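PDB 7BXD: GDSL-like protein from Collinsella aerofaciens ATCC 25986, which probably acts as an acyl-hydrolase of the GDSL-like (SGNH) family, cleaving acyl ester bonds in a substrate that has yet to be defined. Local coordinates for residues A[52-62]-A[226-237]. Sequence-based numbering, arbitrary orientation.
Sequences ISWTSHLGALL and YERLAHRIAAGL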
loop_
_atom_site.group_PDB
_atom_site.type_symbol
_atom_site.label_atom_id
_atom_site.label_comp_id
_atom_site.label_asym_id
_atom_site.label_seq_id
_atom_site.Cartn_x
_atom_site.Cartn_y
_atom_site.Cartn_z
ATOM N N ILE A 52 -2.914 -15.249 5.409
ATOM C CA ILE A 52 -3.825 -15.124 4.272
ATOM C C ILE A 52 -3.443 -13.988 3.338
ATOM O O ILE A 52 -4.046 -13.864 2.256
ATOM C CB ILE A 52 -5.316 -15.001 4.669
ATOM C CG1 ILE A 52 -5.636 -13.628 5.286
ATOM C CG2 ILE A 52 -5.727 -16.146 5.599
ATOM C CD1 ILE A 52 -7.128 -13.318 5.298
ATOM N N SER A 53 -2.490 -13.138 3.720
ATOM C CA SER A 53 -2.172 -11.967 2.913
ATOM C C SER A 53 -1.603 -12.389 1.558
ATOM O O SER A 53 -1.089 -13.501 1.379
ATOM C CB SER A 53 -1.117 -11.133 3.633
ATOM O OG SER A 53 -0.725 -10.040 2.804
ATOM N N TRP A 54 -1.677 -11.464 0.594
ATOM C CA TRP A 54 -0.977 -11.664 -0.672
ATOM C C TRP A 54 0.497 -11.960 -0.454
ATOM O O TRP A 54 1.121 -12.646 -1.285
ATOM C CB TRP A 54 -1.171 -10.448 -1.581
ATOM C CG TRP A 54 -0.718 -9.140 -1.010
ATOM C CD1 TRP A 54 -1.489 -8.253 -0.288
ATOM C CD2 TRP A 54 0.584 -8.534 -1.121
ATOM N NE1 TRP A 54 -0.747 -7.140 0.038
ATOM C CE2 TRP A 54 0.527 -7.283 -0.457
ATOM C CE3 TRP A 54 1.791 -8.915 -1.741
ATOM C CZ2 TRP A 54 1.614 -6.413 -0.415
ATOM C CZ3 TRP A 54 2.873 -8.037 -1.703
ATOM C CH2 TRP A 54 2.778 -6.811 -1.035
ATOM N N THR A 55 1.096 -11.451 0.645
ATOM C CA THR A 55 2.525 -11.691 0.869
ATOM C C THR A 55 2.831 -13.176 1.007
ATOM O O THR A 55 3.949 -13.614 0.697
ATOM C CB THR A 55 3.009 -10.974 2.138
ATOM O OG1 THR A 55 2.281 -11.411 3.295
ATOM C CG2 THR A 55 2.837 -9.456 2.001
ATOM N N SER A 56 1.865 -13.959 1.483
ATOM C CA SER A 56 2.094 -15.393 1.709
ATOM C C SER A 56 2.117 -16.190 0.413
ATOM O O SER A 56 2.602 -17.334 0.408
ATOM C CB SER A 56 1.020 -15.969 2.642
ATOM O OG SER A 56 -0.240 -16.054 1.987
ATOM N N HIS A 57 1.585 -15.627 -0.675
ATOM C CA HIS A 57 1.558 -16.290 -1.971
ATOM C C HIS A 57 2.674 -15.810 -2.889
ATOM O O HIS A 57 3.015 -16.493 -3.858
ATOM C CB HIS A 57 0.223 -15.989 -2.679
ATOM C CG HIS A 57 -0.982 -16.470 -1.944
ATOM N ND1 HIS A 57 -1.456 -17.753 -2.077
ATOM C CD2 HIS A 57 -1.825 -15.833 -1.095
ATOM C CE1 HIS A 57 -2.527 -17.896 -1.316
ATOM N NE2 HIS A 57 -2.778 -16.743 -0.716
ATOM N N LEU A 58 3.212 -14.625 -2.640
ATOM C CA LEU A 58 4.011 -13.950 -3.650
ATOM C C LEU A 58 5.334 -14.677 -3.902
ATOM O O LEU A 58 5.802 -14.740 -5.047
ATOM C CB LEU A 58 4.261 -12.506 -3.200
ATOM C CG LEU A 58 5.082 -11.704 -4.194
ATOM C CD1 LEU A 58 4.397 -11.554 -5.566
ATOM C CD2 LEU A 58 5.394 -10.331 -3.596
ATOM N N GLY A 59 5.980 -15.200 -2.851
ATOM C CA GLY A 59 7.313 -15.780 -3.033
ATOM C C GLY A 59 7.314 -16.902 -4.054
ATOM O O GLY A 59 8.177 -16.967 -4.937
ATOM N N ALA A 60 6.343 -17.807 -3.944
ATOM C CA ALA A 60 6.281 -18.926 -4.878
ATOM C C ALA A 60 5.963 -18.449 -6.279
ATOM O O ALA A 60 6.479 -19.003 -7.255
ATOM C CB ALA A 60 5.246 -19.944 -4.410
ATOM N N LEU A 61 5.136 -17.406 -6.405
ATOM C CA LEU A 61 4.785 -16.897 -7.729
ATOM C C LEU A 61 5.988 -16.298 -8.433
ATOM O O LEU A 61 6.005 -16.210 -9.670
ATOM C CB LEU A 61 3.653 -15.865 -7.635
ATOM C CG LEU A 61 2.286 -16.410 -7.227
ATOM C CD1 LEU A 61 1.324 -15.270 -6.907
ATOM C CD2 LEU A 61 1.714 -17.351 -8.302
ATOM N N LEU A 62 6.972 -15.840 -7.667
ATOM C CA LEU A 62 8.186 -15.249 -8.201
ATOM C C LEU A 62 9.340 -16.247 -8.242
ATOM O O LEU A 62 10.478 -15.843 -8.467
ATOM C CB LEU A 62 8.564 -14.006 -7.387
ATOM C CG LEU A 62 7.565 -12.847 -7.475
ATOM C CD1 LEU A 62 8.014 -11.761 -6.527
ATOM C CD2 LEU A 62 7.423 -12.337 -8.904
ATOM N N TYR A 226 -7.023 -12.075 -1.545
ATOM C CA TYR A 226 -5.589 -11.858 -1.405
ATOM C C TYR A 226 -4.796 -12.753 -2.335
ATOM O O TYR A 226 -3.755 -12.325 -2.847
ATOM C CB TYR A 226 -5.150 -12.101 0.055
ATOM C CG TYR A 226 -5.432 -10.945 0.983
ATOM C CD1 TYR A 226 -4.886 -9.689 0.721
ATOM C CD2 TYR A 226 -6.188 -11.109 2.146
ATOM C CE1 TYR A 226 -5.140 -8.598 1.530
ATOM C CE2 TYR A 226 -6.433 -10.033 2.987
ATOM C CZ TYR A 226 -5.917 -8.769 2.676
ATOM O OH TYR A 226 -6.181 -7.670 3.469
ATOM N N GLU A 227 -5.275 -13.981 -2.588
ATOM C CA GLU A 227 -4.591 -14.825 -3.563
ATOM C C GLU A 227 -4.643 -14.208 -4.955
ATOM O O GLU A 227 -3.633 -14.182 -5.674
ATOM C CB GLU A 227 -5.200 -16.236 -3.543
ATOM C CG GLU A 227 -4.384 -17.267 -4.360
ATOM C CD GLU A 227 -4.898 -17.506 -5.788
ATOM O OE1 GLU A 227 -5.827 -16.806 -6.265
ATOM O OE2 GLU A 227 -4.337 -18.389 -6.465
ATOM N N ARG A 228 -5.817 -13.711 -5.351
ATOM C CA ARG A 228 -5.935 -13.067 -6.660
ATOM C C ARG A 228 -5.071 -11.820 -6.729
ATOM O O ARG A 228 -4.363 -11.602 -7.724
ATOM C CB ARG A 228 -7.417 -12.762 -6.912
ATOM C CG ARG A 228 -7.662 -12.043 -8.234
ATOM C CD ARG A 228 -9.139 -12.017 -8.544
ATOM N NE ARG A 228 -9.412 -11.211 -9.730
ATOM C CZ ARG A 228 -10.347 -11.456 -10.628
ATOM N NH1 ARG A 228 -11.052 -12.577 -10.596
ATOM N NH2 ARG A 228 -10.543 -10.576 -11.608
ATOM N N LEU A 229 -5.079 -11.009 -5.675
ATOM C CA LEU A 229 -4.235 -9.819 -5.659
ATOM C C LEU A 229 -2.760 -10.187 -5.794
ATOM O O LEU A 229 -2.007 -9.488 -6.469
ATOM C CB LEU A 229 -4.491 -9.017 -4.381
ATOM C CG LEU A 229 -4.050 -7.565 -4.385
ATOM C CD1 LEU A 229 -4.915 -6.737 -5.357
ATOM C CD2 LEU A 229 -4.161 -6.999 -2.987
ATOM N N ALA A 230 -2.335 -11.274 -5.144
ATOM C CA ALA A 230 -0.942 -11.697 -5.249
ATOM C C ALA A 230 -0.543 -11.962 -6.698
ATOM O O ALA A 230 0.577 -11.652 -7.112
ATOM C CB ALA A 230 -0.685 -12.949 -4.425
ATOM N N HIS A 231 -1.432 -12.562 -7.490
ATOM C CA HIS A 231 -1.100 -12.802 -8.889
ATOM C C HIS A 231 -0.915 -11.493 -9.642
ATOM O O HIS A 231 0.022 -11.362 -10.459
ATOM C CB HIS A 231 -2.184 -13.668 -9.526
ATOM C CG HIS A 231 -2.077 -15.123 -9.166
ATOM N ND1 HIS A 231 -1.633 -16.089 -10.043
ATOM C CD2 HIS A 231 -2.319 -15.767 -7.998
ATOM C CE1 HIS A 231 -1.637 -17.269 -9.442
ATOM N NE2 HIS A 231 -2.046 -17.103 -8.200
ATOM N N ARG A 232 -1.797 -10.520 -9.404
ATOM C CA ARG A 232 -1.659 -9.226 -10.078
ATOM C C ARG A 232 -0.373 -8.520 -9.659
ATOM O O ARG A 232 0.314 -7.907 -10.492
ATOM C CB ARG A 232 -2.884 -8.347 -9.789
ATOM C CG ARG A 232 -2.815 -6.950 -10.407
ATOM C CD ARG A 232 -2.935 -7.012 -11.918
ATOM N NE ARG A 232 -2.707 -5.733 -12.586
ATOM C CZ ARG A 232 -1.525 -5.279 -12.982
ATOM N NH1 ARG A 232 -0.436 -5.971 -12.728
ATOM N NH2 ARG A 232 -1.434 -4.114 -13.652
ATOM N N ILE A 233 -0.035 -8.592 -8.373
ATOM C CA ILE A 233 1.181 -7.969 -7.864
ATOM C C ILE A 233 2.410 -8.648 -8.452
ATOM O O ILE A 233 3.373 -7.979 -8.839
ATOM C CB ILE A 233 1.175 -7.972 -6.323
ATOM C CG1 ILE A 233 0.088 -7.052 -5.790
ATOM C CG2 ILE A 233 2.550 -7.650 -5.777
ATOM C CD1 ILE A 233 -0.239 -7.252 -4.311
ATOM N N ALA A 234 2.404 -9.981 -8.531
ATOM C CA ALA A 234 3.539 -10.669 -9.136
ATOM C C ALA A 234 3.755 -10.198 -10.566
ATOM O O ALA A 234 4.899 -9.965 -10.983
ATOM C CB ALA A 234 3.318 -12.178 -9.062
ATOM N N ALA A 235 2.679 -10.095 -11.348
ATOM C CA ALA A 235 2.829 -9.639 -12.730
ATOM C C ALA A 235 3.381 -8.225 -12.751
ATOM O O ALA A 235 4.247 -7.901 -13.582
ATOM C CB ALA A 235 1.481 -9.715 -13.450
ATOM N N GLY A 236 2.887 -7.370 -11.847
ATOM C CA GLY A 236 3.357 -6.002 -11.808
ATOM C C GLY A 236 4.821 -5.891 -11.455
ATOM O O GLY A 236 5.543 -5.072 -12.027
ATOM N N LEU A 237 5.275 -6.671 -10.474
ATOM C CA LEU A 237 6.678 -6.612 -10.060
ATOM C C LEU A 237 7.599 -7.120 -11.165
ATOM O O LEU A 237 8.651 -6.529 -11.428
ATOM C CB LEU A 237 6.903 -7.420 -8.778
ATOM C CG LEU A 237 6.496 -6.769 -7.458
ATOM C CD1 LEU A 237 6.530 -7.777 -6.319
ATOM C CD2 LEU A 237 7.410 -5.565 -7.174
#
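W54 lays its indole across I233. The I233 methyl CD1 sits over one ring face, 3.8 Å from the centroid of the six-membered ring of W54, a CH-pi contact. T55 CG2 covers the opposite face, and Y226 CD1 meets the indole edge in its plane. W54 CG stands between its backbone N and carbonyl carbon (chi1 58°), which sets the ring beside I233 CD1. W54 NE1 donates a hydrogen bond to T38 O. Replacing W54 by alanine is likely to open a gap beside I233 CD1 and Y226 CD1 and leave T38 O without this donor. Beside W54, S53 CA lies over the Y226 ring, 4.2 Å from its centroid. H57 turns a ring face to E227 CG, and L61 CD2 rests on the face of H231, 3.5 Å from H231 CE1. L58 is a knob in the hole formed by A230, I233, A234 and L237; its CD1 lies 3.7 Å from A234 CB. The small A230 and A234 probably allow the close approach of helices 55-61 and 226-237, whose axes come to 8.4 Å and cross at -43°. No hydrogen bond joins the segments. Both pack against the parallel sheet of the SGNH-hydrolase fold: W54 and L62 touch strand 30-35, I233 and L237 strand 146-150.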